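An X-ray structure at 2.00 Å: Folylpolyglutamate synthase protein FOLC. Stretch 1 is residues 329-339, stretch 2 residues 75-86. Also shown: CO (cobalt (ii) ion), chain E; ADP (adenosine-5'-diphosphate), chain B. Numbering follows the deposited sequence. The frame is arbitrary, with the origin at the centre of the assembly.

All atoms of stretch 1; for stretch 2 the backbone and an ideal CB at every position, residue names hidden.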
# COMPACT_ATOMS: atom_id res chain seq x y z
N GLY A 329 -12.19 10.89 -11.24
CA GLY A 329 -10.96 10.37 -10.67
C GLY A 329 -11.22 9.12 -9.85
O GLY A 329 -10.53 8.09 -9.99
N PHE A 330 -12.25 9.18 -9.01
CA PHE A 330 -12.58 7.98 -8.21
C PHE A 330 -13.01 6.79 -9.06
O PHE A 330 -12.60 5.67 -8.79
CB PHE A 330 -13.64 8.32 -7.16
CG PHE A 330 -13.06 8.96 -5.95
CD1 PHE A 330 -12.02 8.34 -5.27
CD2 PHE A 330 -13.54 10.21 -5.49
CE1 PHE A 330 -11.43 8.93 -4.14
CE2 PHE A 330 -12.99 10.80 -4.32
CZ PHE A 330 -11.97 10.13 -3.64
N ALA A 331 -13.78 7.06 -10.13
CA ALA A 331 -14.20 6.01 -10.99
C ALA A 331 -13.04 5.36 -11.69
O ALA A 331 -13.14 4.20 -12.10
CB ALA A 331 -15.21 6.51 -12.03
N ALA A 332 -11.94 6.09 -11.85
CA ALA A 332 -10.81 5.49 -12.55
C ALA A 332 -9.82 4.79 -11.59
O ALA A 332 -8.83 4.23 -12.06
CB ALA A 332 -10.06 6.57 -13.32
N VAL A 333 -10.08 4.80 -10.28
CA VAL A 333 -9.11 4.23 -9.32
C VAL A 333 -8.95 2.75 -9.54
O VAL A 333 -9.97 2.06 -9.67
CB VAL A 333 -9.67 4.39 -7.85
CG1 VAL A 333 -8.87 3.53 -6.85
CG2 VAL A 333 -9.62 5.86 -7.48
N THR A 334 -7.71 2.24 -9.47
CA THR A 334 -7.49 0.77 -9.31
C THR A 334 -6.62 0.60 -8.07
O THR A 334 -5.92 1.56 -7.63
CB THR A 334 -6.80 0.11 -10.50
OG1 THR A 334 -5.57 0.80 -10.72
CG2 THR A 334 -7.65 0.23 -11.76
N SER A 335 -6.72 -0.56 -7.42
CA SER A 335 -5.73 -0.87 -6.36
C SER A 335 -5.43 -2.38 -6.47
O SER A 335 -6.05 -3.20 -5.81
CB SER A 335 -6.26 -0.48 -4.98
OG SER A 335 -5.18 -0.53 -4.02
N PRO A 336 -4.53 -2.75 -7.37
CA PRO A 336 -4.24 -4.12 -7.66
C PRO A 336 -3.85 -4.85 -6.38
O PRO A 336 -3.21 -4.28 -5.51
CB PRO A 336 -3.06 -4.09 -8.61
CG PRO A 336 -2.88 -2.56 -9.03
CD PRO A 336 -3.71 -1.76 -8.12
N GLY A 337 -4.31 -6.08 -6.27
CA GLY A 337 -4.00 -6.90 -5.10
C GLY A 337 -4.67 -6.44 -3.83
O GLY A 337 -4.32 -6.96 -2.78
N ARG A 338 -5.60 -5.47 -3.87
CA ARG A 338 -6.44 -5.14 -2.67
C ARG A 338 -7.89 -5.56 -2.94
O ARG A 338 -8.63 -4.90 -3.71
CB ARG A 338 -6.37 -3.65 -2.28
CG ARG A 338 -5.03 -3.26 -1.57
CD ARG A 338 -3.84 -3.66 -2.42
NE ARG A 338 -2.55 -3.14 -1.94
CZ ARG A 338 -1.37 -3.32 -2.55
NH1 ARG A 338 -1.26 -4.04 -3.67
NH2 ARG A 338 -0.28 -2.81 -2.03
N LEU A 339 -8.26 -6.71 -2.37
CA LEU A 339 -9.53 -7.34 -2.61
C LEU A 339 -9.88 -7.32 -4.09
O LEU A 339 -10.95 -6.83 -4.50
CB LEU A 339 -10.61 -6.62 -1.82
CG LEU A 339 -11.51 -7.30 -0.77
CD1 LEU A 339 -11.46 -8.78 -0.67
CD2 LEU A 339 -11.37 -6.54 0.55
N UNK A 75 -1.91 3.02 2.78
CA UNK A 75 -1.00 4.00 2.15
C UNK A 75 -1.04 3.89 0.63
O UNK A 75 -1.16 4.90 -0.08
CB UNK A 75 0.43 3.80 2.64
N UNK A 76 -0.79 2.69 0.13
CA UNK A 76 -0.73 2.48 -1.33
C UNK A 76 -2.08 2.82 -1.97
O UNK A 76 -2.13 3.49 -3.02
CB UNK A 76 -0.34 1.04 -1.65
N UNK A 77 -3.16 2.33 -1.38
CA UNK A 77 -4.47 2.62 -1.97
C UNK A 77 -4.74 4.15 -1.99
O UNK A 77 -5.27 4.70 -2.98
CB UNK A 77 -5.57 1.90 -1.19
N UNK A 78 -4.41 4.85 -0.89
CA UNK A 78 -4.59 6.31 -0.84
C UNK A 78 -3.70 6.98 -1.88
O UNK A 78 -4.11 7.95 -2.55
CB UNK A 78 -4.27 6.85 0.56
N UNK A 79 -2.46 6.49 -2.04
CA UNK A 79 -1.52 7.09 -3.01
C UNK A 79 -2.16 7.00 -4.39
O UNK A 79 -2.12 7.94 -5.16
CB UNK A 79 -0.16 6.39 -2.99
N UNK A 80 -2.69 5.82 -4.72
CA UNK A 80 -3.30 5.65 -6.06
C UNK A 80 -4.58 6.47 -6.29
O UNK A 80 -4.82 6.88 -7.43
CB UNK A 80 -3.62 4.17 -6.28
N UNK A 81 -5.36 6.69 -5.23
CA UNK A 81 -6.54 7.56 -5.26
C UNK A 81 -6.14 9.04 -5.48
O UNK A 81 -6.71 9.70 -6.33
CB UNK A 81 -7.33 7.41 -3.96
N UNK A 82 -5.18 9.52 -4.71
CA UNK A 82 -4.59 10.85 -4.94
C UNK A 82 -4.13 11.01 -6.38
O UNK A 82 -4.45 12.01 -7.01
CB UNK A 82 -3.41 11.08 -3.99
N UNK A 83 -3.37 10.05 -6.91
CA UNK A 83 -2.93 10.09 -8.30
C UNK A 83 -4.14 10.20 -9.25
O UNK A 83 -4.23 11.07 -10.17
CB UNK A 83 -2.10 8.85 -8.63
N UNK A 84 -5.11 9.32 -9.06
CA UNK A 84 -6.29 9.36 -9.91
C UNK A 84 -7.00 10.74 -9.89
O UNK A 84 -7.41 11.25 -10.95
CB UNK A 84 -7.26 8.27 -9.47
N UNK A 85 -7.21 11.30 -8.69
CA UNK A 85 -7.87 12.61 -8.55
C UNK A 85 -7.03 13.74 -9.20
O UNK A 85 -7.56 14.56 -9.95
CB UNK A 85 -8.11 12.92 -7.07
N UNK A 86 -5.72 13.78 -8.96
CA UNK A 86 -4.89 14.83 -9.53
C UNK A 86 -4.86 14.70 -11.08
O UNK A 86 -4.90 15.74 -11.85
CB UNK A 86 -3.48 14.76 -8.95
CO CO E . 2.02 0.26 0.45
PB ADP B . -0.24 0.02 2.74
O1B ADP B . 0.35 0.65 1.51
O2B ADP B . 0.42 -1.28 3.10
O3B ADP B . -0.46 0.92 3.92
PA ADP B . -2.51 -0.85 1.05
O1A ADP B . -1.49 -1.58 0.18
O2A ADP B . -3.60 0.06 0.52
O3A ADP B . -1.80 -0.31 2.42
O5' ADP B . -3.35 -2.09 1.69
C5' ADP B . -2.78 -3.29 2.21
C4' ADP B . -3.97 -4.11 2.76
O4' ADP B . -4.54 -3.40 3.89
C3' ADP B . -5.16 -4.21 1.82
O3' ADP B . -5.16 -5.45 1.13
C2' ADP B . -6.42 -4.22 2.63
O2' ADP B . -6.54 -5.57 3.20
C1' ADP B . -5.99 -3.43 3.84
N9 ADP B . -6.37 -1.99 3.87
C8 ADP B . -6.16 -0.98 2.97
N7 ADP B . -6.64 0.20 3.47
C5 ADP B . -7.06 -0.06 4.75
C6 ADP B . -7.63 0.71 5.85
N6 ADP B . -7.87 2.04 5.73
N1 ADP B . -7.95 0.03 6.96
C2 ADP B . -7.81 -1.31 7.14
N3 ADP B . -7.25 -2.10 6.18
C4 ADP B . -6.90 -1.50 5.00

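Positions 75 to 86 form a continuous helix whose first turn lies against the ADP phosphates and whose later turns pass along stretch 1. At position 75, no stretch 1 atom is near, but the ideal CB lies beside the ADP phosphate, 3.3 Å from O3B, so a long basic chain, lysine or arginine, could turn its charge toward it; the backbone N hydrogen-bonds O3B in any case, at 2.8 Å. The residue is Lys75, whose NZ also donates to ADP O3B, at 2.8 Å.

Position 76 directs its CB toward stretch 1, the ideal CB 3.9 Å from Arg338 NH2, and the cobalt ion is nearby. A small oxygen-bearing side chain such as serine, threonine or aspartate could reach the metal. Thr76 binds CO through OG1 at 2.2 Å, while its CG2 lies over one face of the Arg338 guanidinium, 3.8 Å from NH2.

At position 77 the CB points sideways, 3.7 Å from Ser335 OG, and ADP is close; a small polar residue fits, serine or threonine. Ser77 OG lies 2.9 Å from Ser335 OG and donates to ADP O2A at 2.8 Å, linking the loop to the nucleotide.

Positions 78 and 79 find no stretch 1 atom within 5.5 Å of their ideal CBs, so stretch 1 leaves the choice open; they are Val78 and Ala79.

Position 80 points toward stretch 1, its ideal CB 3.7 Å from the carbonyl O of Thr334. A long donor is favoured: lysine, arginine or perhaps glutamine. Arg80 uses NE to bond Thr334 O at 2.9 Å and NH2 to bond Thr334 OG1 at 2.8 Å, gripping one residue twice. Pro336 CD covers one face of the guanidinium, 3.4 Å from NE.

The sideways CB of position 81 is 4.4 Å from Phe330 CE1 and 4.5 Å from Val333 CG2, an apolar setting for leucine, isoleucine or methionine. It is Met81, modelled as selenomethionine; its CG packs 3.8 Å from Val333 CG2 and lies near the plane of the Phe330 ring, at its edge.

Position 82 points away and position 83 is out of reach; they hold Val82 and Asp83.

At position 84 the CB faces stretch 1 with Gly329 O only 3.3 Å away, which favours a small residue. Ala84 fits, its CB also 3.9 Å from Val333 CG2.

Position 85 lies beside Gly329, with the two CA atoms 4.4 Å apart. Its CB points sideways, but a branched apolar chain could reach the Phe330 ring. Leu85 does so: CD2 sits over the ring face in a CH-pi contact, 3.8 Å from Phe330 CE2.

Position 86, out of reach, is Val86.

Stretch 2, residues 75-86: KTSVARMVDALV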
# COMPACT_ATOMS: atom_id res chain seq x y z
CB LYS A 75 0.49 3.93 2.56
CG LYS A 75 0.81 4.18 4.10
CD LYS A 75 2.31 4.09 4.35
CE LYS A 75 2.83 2.63 4.19
NZ LYS A 75 2.02 1.63 5.00
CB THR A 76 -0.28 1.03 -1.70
OG1 THR A 76 1.10 0.97 -1.40
CG2 THR A 76 -0.43 0.83 -3.24
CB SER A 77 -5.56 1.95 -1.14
OG SER A 77 -5.60 0.55 -1.35
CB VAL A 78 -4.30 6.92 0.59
CG1 VAL A 78 -4.25 8.51 0.52
CG2 VAL A 78 -5.44 6.47 1.56
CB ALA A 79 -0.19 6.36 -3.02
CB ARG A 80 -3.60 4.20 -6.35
CG ARG A 80 -2.24 3.35 -6.35
CD ARG A 80 -2.57 1.86 -6.58
NE ARG A 80 -3.06 1.58 -7.96
CZ ARG A 80 -2.28 1.24 -8.99
NH1 ARG A 80 -0.96 1.14 -8.88
NH2 ARG A 80 -2.83 1.00 -10.18
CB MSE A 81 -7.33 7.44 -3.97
CG MSE A 81 -8.14 6.12 -3.97
SE MSE A 81 -8.73 5.84 -2.14
CE MSE A 81 -9.73 4.22 -2.36
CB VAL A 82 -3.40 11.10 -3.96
CG1 VAL A 82 -2.57 12.34 -4.33
CG2 VAL A 82 -3.90 11.15 -2.50
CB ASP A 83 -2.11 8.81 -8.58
CG ASP A 83 -1.36 8.86 -9.90
OD1 ASP A 83 -1.71 9.74 -10.74
OD2 ASP A 83 -0.44 8.02 -10.12
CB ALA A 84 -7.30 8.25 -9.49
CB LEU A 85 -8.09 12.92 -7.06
CG LEU A 85 -9.14 12.06 -6.33
CD1 LEU A 85 -9.00 12.31 -4.81
CD2 LEU A 85 -10.60 12.44 -6.76
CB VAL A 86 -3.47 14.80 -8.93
CG1 VAL A 86 -2.51 15.72 -9.72
CG2 VAL A 86 -3.55 15.11 -7.44
O HOH W 1 1.32 -1.69 0.11
O HOH W 2 3.16 -0.40 2.17
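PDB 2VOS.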